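Local coordinates for protein putative dehydratase (Mesorhizobium loti, PDB 2POZ) that is of unknown function but belongs to the mandelate racemase and muconate lactonizing enzyme group of the enolase superfamily and is probably a lyase, at residues 163-167 / 168-172; 181-184 / 185-188; 210-213 / 214-218; 237-240 / 241-244; 278-281 / 282-285. All blocks are in the same frame, centred on the assembly; numbering follows the deposited sequence.

Contact 1: residues 163-167 / 168-172; sequences QRVGS and ALQHV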
loop_
_atom_site.group_PDB
_atom_site.type_symbol
_atom_site.label_atom_id
_atom_site.label_comp_id
_atom_site.label_asym_id
_atom_site.label_seq_id
_atom_site.Cartn_x
_atom_site.Cartn_y
_atom_site.Cartn_z
ATOM N N GLN A 163 23.414 30.071 11.410
ATOM C CA GLN A 163 23.045 31.472 11.531
ATOM C C GLN A 163 23.871 32.110 12.653
ATOM O O GLN A 163 24.049 31.514 13.711
ATOM C CB GLN A 163 21.562 31.630 11.893
ATOM C CG GLN A 163 20.606 30.561 11.384
ATOM C CD GLN A 163 20.364 30.629 9.891
ATOM O OE1 GLN A 163 20.398 31.705 9.284
ATOM N NE2 GLN A 163 20.092 29.474 9.291
ATOM N N ARG A 164 24.358 33.327 12.429
ATOM C CA ARG A 164 25.141 34.034 13.444
ATOM C C ARG A 164 24.177 34.697 14.431
ATOM O O ARG A 164 23.407 35.571 14.044
ATOM C CB ARG A 164 26.014 35.105 12.781
ATOM C CG ARG A 164 27.165 35.600 13.649
ATOM C CD ARG A 164 28.424 34.774 13.401
ATOM N NE ARG A 164 29.502 35.072 14.343
ATOM C CZ ARG A 164 30.741 34.593 14.240
ATOM N NH1 ARG A 164 31.068 33.795 13.232
ATOM N NH2 ARG A 164 31.653 34.905 15.153
ATOM N N VAL A 165 24.203 34.274 15.693
ATOM C CA VAL A 165 23.325 34.860 16.715
ATOM C C VAL A 165 24.232 35.382 17.816
ATOM O O VAL A 165 24.748 34.619 18.632
ATOM C CB VAL A 165 22.350 33.833 17.326
ATOM C CG1 VAL A 165 21.562 34.449 18.462
ATOM C CG2 VAL A 165 21.379 33.387 16.271
ATOM N N GLY A 166 24.415 36.698 17.841
ATOM C CA GLY A 166 25.289 37.315 18.826
ATOM C C GLY A 166 26.700 37.224 18.280
ATOM O O GLY A 166 27.042 37.893 17.302
ATOM N N SER A 167 27.515 36.376 18.892
ATOM C CA SER A 167 28.894 36.200 18.456
ATOM C C SER A 167 29.183 34.745 18.111
ATOM O O SER A 167 30.344 34.355 17.943
ATOM C CB SER A 167 29.849 36.664 19.560
ATOM O OG SER A 167 29.575 35.977 20.771
ATOM N N ALA A 168 28.131 33.939 18.010
ATOM C CA ALA A 168 28.311 32.527 17.699
ATOM C C ALA A 168 27.346 32.013 16.630
ATOM O O ALA A 168 26.236 32.527 16.463
ATOM C CB ALA A 168 28.168 31.695 18.969
ATOM N N LEU A 169 27.791 31.000 15.898
ATOM C CA LEU A 169 26.979 30.395 14.855
ATOM C C LEU A 169 26.228 29.226 15.480
ATOM O O LEU A 169 26.779 28.497 16.307
ATOM C CB LEU A 169 27.879 29.904 13.722
ATOM C CG LEU A 169 28.692 31.016 13.051
ATOM C CD1 LEU A 169 29.924 30.433 12.392
ATOM C CD2 LEU A 169 27.824 31.746 12.049
ATOM N N GLN A 170 24.966 29.056 15.101
ATOM C CA GLN A 170 24.158 27.968 15.645
ATOM C C GLN A 170 23.294 27.354 14.556
ATOM O O GLN A 170 23.102 27.954 13.500
ATOM C CB GLN A 170 23.257 28.492 16.764
ATOM C CG GLN A 170 22.314 29.596 16.321
ATOM C CD GLN A 170 21.463 30.127 17.458
ATOM O OE1 GLN A 170 21.962 30.363 18.560
ATOM N NE2 GLN A 170 20.172 30.333 17.193
ATOM N N HIS A 171 22.763 26.166 14.828
ATOM C CA HIS A 171 21.906 25.479 13.868
ATOM C C HIS A 171 20.609 26.239 13.596
ATOM O O HIS A 171 20.272 27.207 14.283
ATOM C CB HIS A 171 21.542 24.075 14.365
ATOM C CG HIS A 171 22.690 23.115 14.382
ATOM N ND1 HIS A 171 23.634 23.096 15.388
ATOM C CD2 HIS A 171 23.053 22.149 13.507
ATOM C CE1 HIS A 171 24.529 22.159 15.130
ATOM N NE2 HIS A 171 24.200 21.570 13.993
ATOM N N VAL A 172 19.875 25.762 12.598
ATOM C CA VAL A 172 18.604 26.349 12.214
ATOM C C VAL A 172 17.622 26.340 13.381
ATOM O O VAL A 172 17.553 25.378 14.149
ATOM C CB VAL A 172 17.960 25.561 11.048
ATOM C CG1 VAL A 172 16.538 26.040 10.817
ATOM C CG2 VAL A 172 18.792 25.727 9.778
HETATM O O HOH W 1 24.158 31.969 20.566
#
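Arg164 and Leu169 face each other on one side of a small two-stranded sheet. They are a non-hydrogen-bonded antiparallel pair. The aliphatic part of the arginine does the touching: Arg164 CD lies 3.4 Å from Leu169 CD2. Farther out, Arg164 NH1 rests beside the other methyl, Leu169 CD1, at 3.6 Å. The arginine chain bends at its second torsion (chi2 91°), which folds it over the leucine.

The opposite face carries Gln163, Val165, Ala168 and Gln170. Here the Gln170 amide lies across the valine, with Val165 CG2 3.4 Å from Gln170 NE2. Gln170 CG sits between its own backbone N and carbonyl carbon (chi1 59°), and the extended chain then reaches toward Val165. A water links the Val165 carbonyl to Gln170 OE1 by two weak bonds.

The backbone positions these side chains. Gln163 N donates to Gln170 O at 3.0 Å, and Gln170 N returns a bond to Gln163 O. Val165 N closes the pair on Ala168 O at 2.8 Å. Around it, Gln163 packs on Met177, and Gln170 touches His78 of the second subunit. Gly166 and Ser167 form the corners, and Gly166 has the positive phi of the first corner. This is a tight antiparallel beta hairpin closed by a type II' turn, on the surface of the barrel domain.

Contact 2: residues 181-184 / 185-188; sequences AIEL and AYRR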
loop_
_atom_site.group_PDB
_atom_site.type_symbol
_atom_site.label_atom_id
_atom_site.label_comp_id
_atom_site.label_asym_id
_atom_site.label_seq_id
_atom_site.Cartn_x
_atom_site.Cartn_y
_atom_site.Cartn_z
ATOM N N ALA A 181 18.458 34.550 4.371
ATOM C CA ALA A 181 19.313 33.503 4.930
ATOM C C ALA A 181 19.404 32.327 3.959
ATOM O O ALA A 181 20.478 31.757 3.763
ATOM C CB ALA A 181 18.768 33.038 6.277
ATOM N N ILE A 182 18.280 31.973 3.346
ATOM C CA ILE A 182 18.255 30.867 2.394
ATOM C C ILE A 182 19.166 31.167 1.194
ATOM O O ILE A 182 19.891 30.294 0.726
ATOM C CB ILE A 182 16.808 30.585 1.902
ATOM C CG1 ILE A 182 15.960 30.074 3.066
ATOM C CG2 ILE A 182 16.814 29.549 0.789
ATOM C CD1 ILE A 182 14.518 29.725 2.700
ATOM N N GLU A 183 19.119 32.402 0.701
ATOM C CA GLU A 183 19.959 32.803 -0.433
ATOM C C GLU A 183 21.425 32.741 -0.027
ATOM O O GLU A 183 22.284 32.326 -0.804
ATOM C CB GLU A 183 19.607 34.226 -0.878
ATOM C CG GLU A 183 20.608 34.872 -1.845
ATOM C CD GLU A 183 20.718 34.159 -3.189
ATOM O OE1 GLU A 183 19.849 33.318 -3.510
ATOM O OE2 GLU A 183 21.676 34.460 -3.940
ATOM N N LEU A 184 21.700 33.165 1.202
ATOM C CA LEU A 184 23.052 33.154 1.732
ATOM C C LEU A 184 23.543 31.701 1.836
ATOM O O LEU A 184 24.709 31.408 1.572
ATOM C CB LEU A 184 23.051 33.843 3.099
ATOM C CG LEU A 184 24.354 34.160 3.839
ATOM C CD1 LEU A 184 24.856 32.917 4.507
ATOM C CD2 LEU A 184 25.382 34.739 2.879
ATOM N N ALA A 185 22.645 30.794 2.206
ATOM C CA ALA A 185 23.000 29.382 2.325
ATOM C C ALA A 185 23.479 28.893 0.961
ATOM O O ALA A 185 24.490 28.198 0.851
ATOM C CB ALA A 185 21.787 28.567 2.774
ATOM N N TYR A 186 22.743 29.268 -0.079
ATOM C CA TYR A 186 23.093 28.872 -1.431
ATOM C C TYR A 186 24.452 29.439 -1.857
ATOM O O TYR A 186 25.255 28.742 -2.485
ATOM C CB TYR A 186 22.019 29.341 -2.415
ATOM C CG TYR A 186 22.459 29.222 -3.854
ATOM C CD1 TYR A 186 22.522 27.981 -4.487
ATOM C CD2 TYR A 186 22.867 30.352 -4.569
ATOM C CE1 TYR A 186 22.984 27.867 -5.802
ATOM C CE2 TYR A 186 23.332 30.252 -5.878
ATOM C CZ TYR A 186 23.388 29.012 -6.487
ATOM O OH TYR A 186 23.841 28.921 -7.783
ATOM N N ARG A 187 24.702 30.703 -1.516
ATOM C CA ARG A 187 25.958 31.354 -1.871
ATOM C C ARG A 187 27.130 30.693 -1.160
ATOM O O ARG A 187 28.230 30.629 -1.702
ATOM C CB ARG A 187 25.911 32.850 -1.525
ATOM C CG ARG A 187 24.889 33.631 -2.347
ATOM C CD ARG A 187 25.233 33.602 -3.830
ATOM N NE ARG A 187 24.129 34.080 -4.665
ATOM C CZ ARG A 187 24.149 34.120 -5.994
ATOM N NH1 ARG A 187 25.223 33.713 -6.661
ATOM N NH2 ARG A 187 23.087 34.556 -6.659
ATOM N N ARG A 188 26.896 30.202 0.055
ATOM C CA ARG A 188 27.950 29.531 0.802
ATOM C C ARG A 188 28.352 28.248 0.075
ATOM O O ARG A 188 29.540 27.945 -0.059
ATOM C CB ARG A 188 27.481 29.185 2.218
ATOM C CG ARG A 188 27.363 30.361 3.176
ATOM C CD ARG A 188 26.717 29.893 4.476
ATOM N NE ARG A 188 26.732 30.905 5.527
ATOM C CZ ARG A 188 25.931 30.882 6.589
ATOM N NH1 ARG A 188 25.048 29.898 6.724
ATOM N NH2 ARG A 188 26.023 31.827 7.526
#
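Glu183 and Arg187 form a salt bridge one helical turn apart, an i to i+4 pair on helix 179-196 of the barrel domain. Arg187 NE donates to Glu183 OE2 at 2.6 Å. A second, weak bond to the same oxygen comes from Arg187 NH2 at 3.1 Å. The oxygen lies near the guanidinium plane, at its edge. The donor NE meets it on the anti side, 31° out of the carboxylate plane. The carboxylate and guanidinium planes are steeply inclined to each other, 63° apart. Both chains bend at their second torsion, and this brings the charged ends together.

Tyr186 adds a further contact. Its ring edge points at the guanidinium face of Arg187, with Tyr186 CE2 3.9 Å above the plane and over its centre. The tyrosine also makes a cation-pi contact with Lys221 of the next helix.

Below the side chains run the usual helical bonds, such as Ala185 N to Ala181 O at 2.8 Å and Arg188 N to Leu184 O at 2.9 Å. Ala185 is buried against Phe218. The head of Arg188 is held by Asp136 in a salt bridge and by the carbonyls of Pro160 and Ala162. These partners fix its guanidinium beside Leu184. The modelled approach of Leu184 CD1 to the Arg188 head is too short to be trusted, but Leu184 CG stands 4.2 Å above the guanidinium plane, offset toward the rim.

Contact 3: residues 210-213 / 214-218; sequences LTTD and ETIRF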
loop_
_atom_site.group_PDB
_atom_site.type_symbol
_atom_site.label_atom_id
_atom_site.label_comp_id
_atom_site.label_asym_id
_atom_site.label_seq_id
_atom_site.Cartn_x
_atom_site.Cartn_y
_atom_site.Cartn_z
ATOM N N LEU A 210 15.034 22.257 6.780
ATOM C CA LEU A 210 13.921 23.150 7.054
ATOM C C LEU A 210 12.652 22.320 6.897
ATOM O O LEU A 210 12.679 21.106 7.094
ATOM C CB LEU A 210 13.925 24.284 6.030
ATOM C CG LEU A 210 15.281 24.944 5.762
ATOM C CD1 LEU A 210 15.123 25.944 4.623
ATOM C CD2 LEU A 210 15.799 25.625 7.023
ATOM N N THR A 211 11.539 22.968 6.563
ATOM C CA THR A 211 10.310 22.225 6.331
ATOM C C THR A 211 10.522 21.555 4.975
ATOM O O THR A 211 11.389 21.970 4.198
ATOM C CB THR A 211 9.065 23.143 6.303
ATOM O OG1 THR A 211 9.341 24.326 5.541
ATOM C CG2 THR A 211 8.680 23.537 7.721
ATOM N N THR A 212 9.742 20.521 4.697
ATOM C CA THR A 212 9.878 19.755 3.468
ATOM C C THR A 212 9.934 20.571 2.188
ATOM O O THR A 212 10.863 20.413 1.394
ATOM C CB THR A 212 8.753 18.710 3.366
ATOM O OG1 THR A 212 8.800 17.867 4.524
ATOM C CG2 THR A 212 8.933 17.839 2.124
ATOM N N ASP A 213 8.955 21.444 1.993
ATOM C CA ASP A 213 8.908 22.264 0.788
ATOM C C ASP A 213 10.189 23.080 0.542
ATOM O O ASP A 213 10.787 22.995 -0.535
ATOM C CB ASP A 213 7.672 23.181 0.832
ATOM C CG ASP A 213 7.607 24.051 2.098
ATOM O OD1 ASP A 213 8.279 23.734 3.106
ATOM O OD2 ASP A 213 6.862 25.056 2.084
ATOM N N GLU A 214 10.622 23.847 1.538
ATOM C CA GLU A 214 11.816 24.662 1.381
ATOM C C GLU A 214 13.086 23.829 1.248
ATOM O O GLU A 214 14.026 24.232 0.568
ATOM C CB GLU A 214 11.948 25.647 2.545
ATOM C CG GLU A 214 10.912 26.764 2.542
ATOM C CD GLU A 214 10.860 27.521 1.220
ATOM O OE1 GLU A 214 11.930 27.846 0.657
ATOM O OE2 GLU A 214 9.740 27.800 0.742
ATOM N N THR A 215 13.115 22.657 1.879
ATOM C CA THR A 215 14.289 21.799 1.785
ATOM C C THR A 215 14.429 21.278 0.355
ATOM O O THR A 215 15.521 21.265 -0.212
ATOM C CB THR A 215 14.201 20.613 2.761
ATOM O OG1 THR A 215 14.337 21.095 4.104
ATOM C CG2 THR A 215 15.297 19.600 2.468
ATOM N N ILE A 216 13.315 20.851 -0.225
ATOM C CA ILE A 216 13.318 20.354 -1.594
ATOM C C ILE A 216 13.786 21.493 -2.503
ATOM O O ILE A 216 14.652 21.307 -3.354
ATOM C CB ILE A 216 11.903 19.903 -2.010
ATOM C CG1 ILE A 216 11.534 18.614 -1.271
ATOM C CG2 ILE A 216 11.833 19.695 -3.523
ATOM C CD1 ILE A 216 10.097 18.192 -1.467
ATOM N N ARG A 217 13.223 22.677 -2.297
ATOM C CA ARG A 217 13.598 23.838 -3.091
ATOM C C ARG A 217 15.107 24.088 -3.022
ATOM O O ARG A 217 15.750 24.291 -4.047
ATOM C CB ARG A 217 12.838 25.073 -2.604
ATOM C CG ARG A 217 13.270 26.387 -3.251
ATOM C CD ARG A 217 12.343 27.510 -2.823
ATOM N NE ARG A 217 11.144 27.562 -3.657
ATOM C CZ ARG A 217 9.915 27.812 -3.212
ATOM N NH1 ARG A 217 9.690 28.029 -1.921
ATOM N NH2 ARG A 217 8.908 27.853 -4.071
ATOM N N PHE A 218 15.670 24.056 -1.817
ATOM C CA PHE A 218 17.104 24.289 -1.637
ATOM C C PHE A 218 17.978 23.219 -2.306
ATOM O O PHE A 218 18.984 23.543 -2.933
ATOM C CB PHE A 218 17.447 24.371 -0.145
ATOM C CG PHE A 218 18.894 24.687 0.133
ATOM C CD1 PHE A 218 19.405 25.958 -0.118
ATOM C CD2 PHE A 218 19.747 23.717 0.644
ATOM C CE1 PHE A 218 20.751 26.252 0.140
ATOM C CE2 PHE A 218 21.095 24.003 0.904
ATOM C CZ PHE A 218 21.594 25.268 0.653
HETATM O O HOH W 2 13.257 18.956 5.560
#
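Thr215 OG1 accepts a bond from Leu210 N at 3.0 Å, so a side chain inside the first turn of the helix holds the loop that leads into it. The same hydroxyl donates to a water, 2.8 Å away. That water donates in turn to Leu210 O at 2.7 Å. One hydroxyl thus serves both ends of the Leu210 backbone, directly at N and through water at O.

Asp213 OD1 has two donors. The Thr211 hydroxyl gives it a bond of 2.7 Å, and Glu214 N gives a weak one of 2.8 Å. Asp213 CG stands between its own backbone N and carbonyl carbon (chi1 55°), which turns the carboxylate back to these donors. Thr211 occupies the N-cap position, yet its hydroxyl is spent on Asp213. Thr215 N is bonded to Thr211 O, and Ile216 N to Thr212 O.

Arg217 NH1 makes a salt bridge to Glu214 OE2 at 2.7 Å. The carboxylates of Asp213 and Glu214 also come close, with OD2 and OE2 4.2 Å apart. Arg303 of the third subunit bridges both, which would offset their repulsion. With an alanine at Asp213, the Thr211 hydroxyl would probably lose its acceptor and Arg303 of the third subunit one of its two carboxylates. Thr212 OG1 is bonded to Asn301 of that subunit.

Helix 212-222 joins strand 201-205 to strand 227-231. Glu214 and Phe218 pack on helix 179-196, and Thr212 and Ile216 on helix 239-248.

Contact 4: residues 237-240 / 241-244; sequences FDNG and ALKV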
loop_
_atom_site.group_PDB
_atom_site.type_symbol
_atom_site.label_atom_id
_atom_site.label_comp_id
_atom_site.label_asym_id
_atom_site.label_seq_id
_atom_site.Cartn_x
_atom_site.Cartn_y
_atom_site.Cartn_z
ATOM N N PHE A 237 13.458 12.425 13.089
ATOM C CA PHE A 237 12.194 11.923 13.644
ATOM C C PHE A 237 11.146 11.660 12.557
ATOM O O PHE A 237 10.265 10.827 12.737
ATOM C CB PHE A 237 11.597 12.947 14.619
ATOM C CG PHE A 237 11.488 12.465 16.039
ATOM C CD1 PHE A 237 11.868 13.296 17.088
ATOM C CD2 PHE A 237 10.990 11.195 16.333
ATOM C CE1 PHE A 237 11.759 12.872 18.411
ATOM C CE2 PHE A 237 10.877 10.764 17.652
ATOM C CZ PHE A 237 11.266 11.608 18.694
ATOM N N ASP A 238 11.245 12.370 11.433
ATOM C CA ASP A 238 10.260 12.246 10.355
ATOM C C ASP A 238 10.713 11.472 9.123
ATOM O O ASP A 238 11.298 12.047 8.202
ATOM C CB ASP A 238 9.809 13.643 9.920
ATOM C CG ASP A 238 8.566 13.613 9.047
ATOM O OD1 ASP A 238 8.287 12.559 8.430
ATOM O OD2 ASP A 238 7.879 14.652 8.975
ATOM N N ASN A 239 10.417 10.176 9.091
ATOM C CA ASN A 239 10.800 9.344 7.953
ATOM C C ASN A 239 9.861 9.485 6.755
ATOM O O ASN A 239 10.188 9.054 5.650
ATOM C CB ASN A 239 10.892 7.878 8.368
ATOM C CG ASN A 239 12.062 7.617 9.283
ATOM O OD1 ASN A 239 13.132 8.203 9.108
ATOM N ND2 ASN A 239 11.876 6.737 10.261
ATOM N N GLY A 240 8.692 10.071 6.981
ATOM C CA GLY A 240 7.759 10.276 5.889
ATOM C C GLY A 240 8.315 11.395 5.025
ATOM O O GLY A 240 8.313 11.314 3.794
ATOM N N ALA A 241 8.794 12.454 5.674
ATOM C CA ALA A 241 9.376 13.572 4.949
ATOM C C ALA A 241 10.616 13.070 4.206
ATOM O O ALA A 241 10.867 13.472 3.072
ATOM C CB ALA A 241 9.751 14.694 5.912
ATOM N N LEU A 242 11.384 12.187 4.844
ATOM C CA LEU A 242 12.590 11.645 4.218
ATOM C C LEU A 242 12.283 10.973 2.881
ATOM O O LEU A 242 12.993 11.191 1.896
ATOM C CB LEU A 242 13.281 10.640 5.146
ATOM C CG LEU A 242 14.561 9.972 4.627
ATOM C CD1 LEU A 242 15.597 11.026 4.248
ATOM C CD2 LEU A 242 15.128 9.053 5.706
ATOM N N LYS A 243 11.229 10.160 2.831
ATOM C CA LYS A 243 10.895 9.493 1.577
ATOM C C LYS A 243 10.400 10.481 0.525
ATOM O O LYS A 243 10.794 10.404 -0.635
ATOM C CB LYS A 243 9.845 8.395 1.782
ATOM C CG LYS A 243 9.533 7.668 0.471
ATOM C CD LYS A 243 9.113 6.228 0.672
ATOM C CE LYS A 243 9.052 5.500 -0.669
ATOM N NZ LYS A 243 10.363 5.556 -1.397
ATOM N N VAL A 244 9.537 11.405 0.928
ATOM C CA VAL A 244 9.012 12.407 0.009
ATOM C C VAL A 244 10.167 13.203 -0.591
ATOM O O VAL A 244 10.222 13.434 -1.806
ATOM C CB VAL A 244 8.057 13.378 0.735
ATOM C CG1 VAL A 244 7.662 14.518 -0.195
ATOM C CG2 VAL A 244 6.818 12.625 1.202
#
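Asp238 caps the start of a helix with one carboxylate oxygen. Ala241 N donates to Asp238 OD1 at 2.8 Å, and the bond is nearly straight, 167° at the hydrogen. The amide comes from above the carboxylate plane. Gly240 N makes a weak second bond to the same oxygen at 2.9 Å. Asp238 CG lies opposite its own backbone N (chi1 -167°), which swings the carboxylate over the first turn. This is the tight part of the contact: Asp238 CG also sits 3.5 Å from Ala241 CB, and Arg266 of the second subunit forms a salt bridge to Asp238 OD1.

The motif is a classic N-cap. It opens helix 239-248, which links strands 227-231 and 253-255 in the beta-alpha-beta succession of the barrel.

The backbone of the first turn is slacker. Leu242 N reaches Asp238 O only weakly, at 3.4 Å. Two residues on, Val244 N meets Gly240 O at 3.1 Å. Leu242 is buried against Ile268, Ile253 and Val255, but Asn239 touches it only loosely, with Asn239 OD1 4.0 Å from Leu242 CD2. Asn239 and Lys243 are partly exposed. The Lys243 chain leads away from the cap and bends near its end (chi4 57°), and its NZ is bonded to the carbonyl of Leu271.

Contact 5: residues 278-281 / 282-285; sequences QPDI and GTAG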
loop_
_atom_site.group_PDB
_atom_site.type_symbol
_atom_site.label_atom_id
_atom_site.label_comp_id
_atom_site.label_asym_id
_atom_site.label_seq_id
_atom_site.Cartn_x
_atom_site.Cartn_y
_atom_site.Cartn_z
ATOM N N GLN A 278 24.982 6.434 7.776
ATOM C CA GLN A 278 26.128 6.938 8.521
ATOM C C GLN A 278 26.080 6.622 10.006
ATOM O O GLN A 278 26.097 7.530 10.841
ATOM C CB GLN A 278 26.202 8.452 8.336
ATOM C CG GLN A 278 26.196 8.886 6.883
ATOM C CD GLN A 278 25.899 10.363 6.725
ATOM O OE1 GLN A 278 24.774 10.810 6.966
ATOM N NE2 GLN A 278 26.909 11.133 6.325
ATOM N N PRO A 279 26.011 5.332 10.363
ATOM C CA PRO A 279 25.967 4.997 11.786
ATOM C C PRO A 279 27.267 5.383 12.481
ATOM O O PRO A 279 28.324 5.439 11.854
ATOM C CB PRO A 279 25.764 3.487 11.776
ATOM C CG PRO A 279 26.541 3.063 10.560
ATOM C CD PRO A 279 26.121 4.120 9.534
ATOM N N ASP A 280 27.177 5.650 13.778
ATOM C CA ASP A 280 28.346 6.002 14.582
ATOM C C ASP A 280 28.548 4.814 15.525
ATOM O O ASP A 280 27.630 4.471 16.270
ATOM C CB ASP A 280 28.057 7.265 15.392
ATOM C CG ASP A 280 29.268 7.745 16.184
ATOM O OD1 ASP A 280 30.005 6.902 16.745
ATOM O OD2 ASP A 280 29.473 8.976 16.251
ATOM N N ILE A 281 29.723 4.183 15.508
ATOM C CA ILE A 281 29.917 3.022 16.386
ATOM C C ILE A 281 29.762 3.378 17.859
ATOM O O ILE A 281 29.537 2.500 18.690
ATOM C CB ILE A 281 31.294 2.329 16.195
ATOM C CG1 ILE A 281 32.432 3.268 16.595
ATOM C CG2 ILE A 281 31.445 1.842 14.759
ATOM C CD1 ILE A 281 33.779 2.555 16.690
ATOM N N GLY A 282 29.876 4.669 18.172
ATOM C CA GLY A 282 29.740 5.135 19.545
ATOM C C GLY A 282 28.311 5.432 19.986
ATOM O O GLY A 282 28.072 5.788 21.142
ATOM N N THR A 283 27.356 5.305 19.071
ATOM C CA THR A 283 25.956 5.541 19.406
ATOM C C THR A 283 25.024 4.485 18.805
ATOM O O THR A 283 23.967 4.217 19.360
ATOM C CB THR A 283 25.450 6.934 18.927
ATOM O OG1 THR A 283 25.397 6.963 17.496
ATOM C CG2 THR A 283 26.363 8.047 19.421
ATOM N N ALA A 284 25.421 3.884 17.685
ATOM C CA ALA A 284 24.586 2.883 17.015
ATOM C C ALA A 284 24.436 1.555 17.754
ATOM O O ALA A 284 23.565 0.745 17.418
ATOM C CB ALA A 284 25.108 2.631 15.603
ATOM N N GLY A 285 25.284 1.318 18.748
ATOM C CA GLY A 285 25.184 0.079 19.504
ATOM C C GLY A 285 26.513 -0.608 19.745
ATOM O O GLY A 285 26.606 -1.529 20.555
HETATM O O HOH W 3 24.287 6.039 15.048
#
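Asp280 O accepts two backbone bonds from the turn that follows it. Ala284 N lies 2.7 Å from Asp280 O, nearly along the C=O axis. Thr283 N is 2.9 Å from the same oxygen but stands well above the carbonyl plane. Both bonds are almost straight at the hydrogen, so the carbonyl is firmly held and the chain is folded into a tight turn.

The Asp280 carboxylate adds a third tie. Gly282 N donates to Asp280 OD1 at 2.7 Å, on the anti side of the oxygen, which makes an Asx turn. Extending CG away from the backbone N (chi1 -176°) lays the carboxylate along this turn. The other oxygen, OD2, is bonded to His307 ND1. An aspartate and histidine paired after successive barrel strands are consistent with the His-Asp dyad known in mandelate racemase. With an alanine in place of Asp280, the Gly282 amide and His307 would probably both lose their acceptor, leaving the imidazole freer to turn.

Thr283 OG1 crosses beside Asp280 CB at 3.4 Å. A water joins this hydroxyl, at 2.8 Å, to Asp280 N, at 3.2 Å. Pro279 CB and Ala284 CB close the apolar side at 4.0 Å. Gly285 has a positive phi (135°) that a side chain would not tolerate here.

The buried loop runs from strand 276-277 to helix 287-298. Ile281 packs against that helix and helix 312-324, while the Gly285 carbonyl is bonded to Trp72 of helix 68-78.

In the fold
The five contacts follow one another along the chain, all in the barrel domain. Contact 1 is a hairpin after strand 155-158. Contacts 2, 3 and 4 lie on three successive outer helices, 179-196, 212-222 and 239-248. Their neighbouring centres are about 13 and 12 Å apart. Contact 1 touches contacts 2 and 3, contact 2 touches contact 3, and contact 3 touches contact 4. Contact 5 stands apart, with its centre 21 to 31 Å from the others, just after strand 276-277. Contacts 1 and 4 meet the second subunit, and contacts 3 and 4 the third. Contacts 1, 3 and 4 thus lie at subunit interfaces of the octamer, contact 2 meets no other chain, and contact 5 is a buried loop about 6 Å from the chain centre.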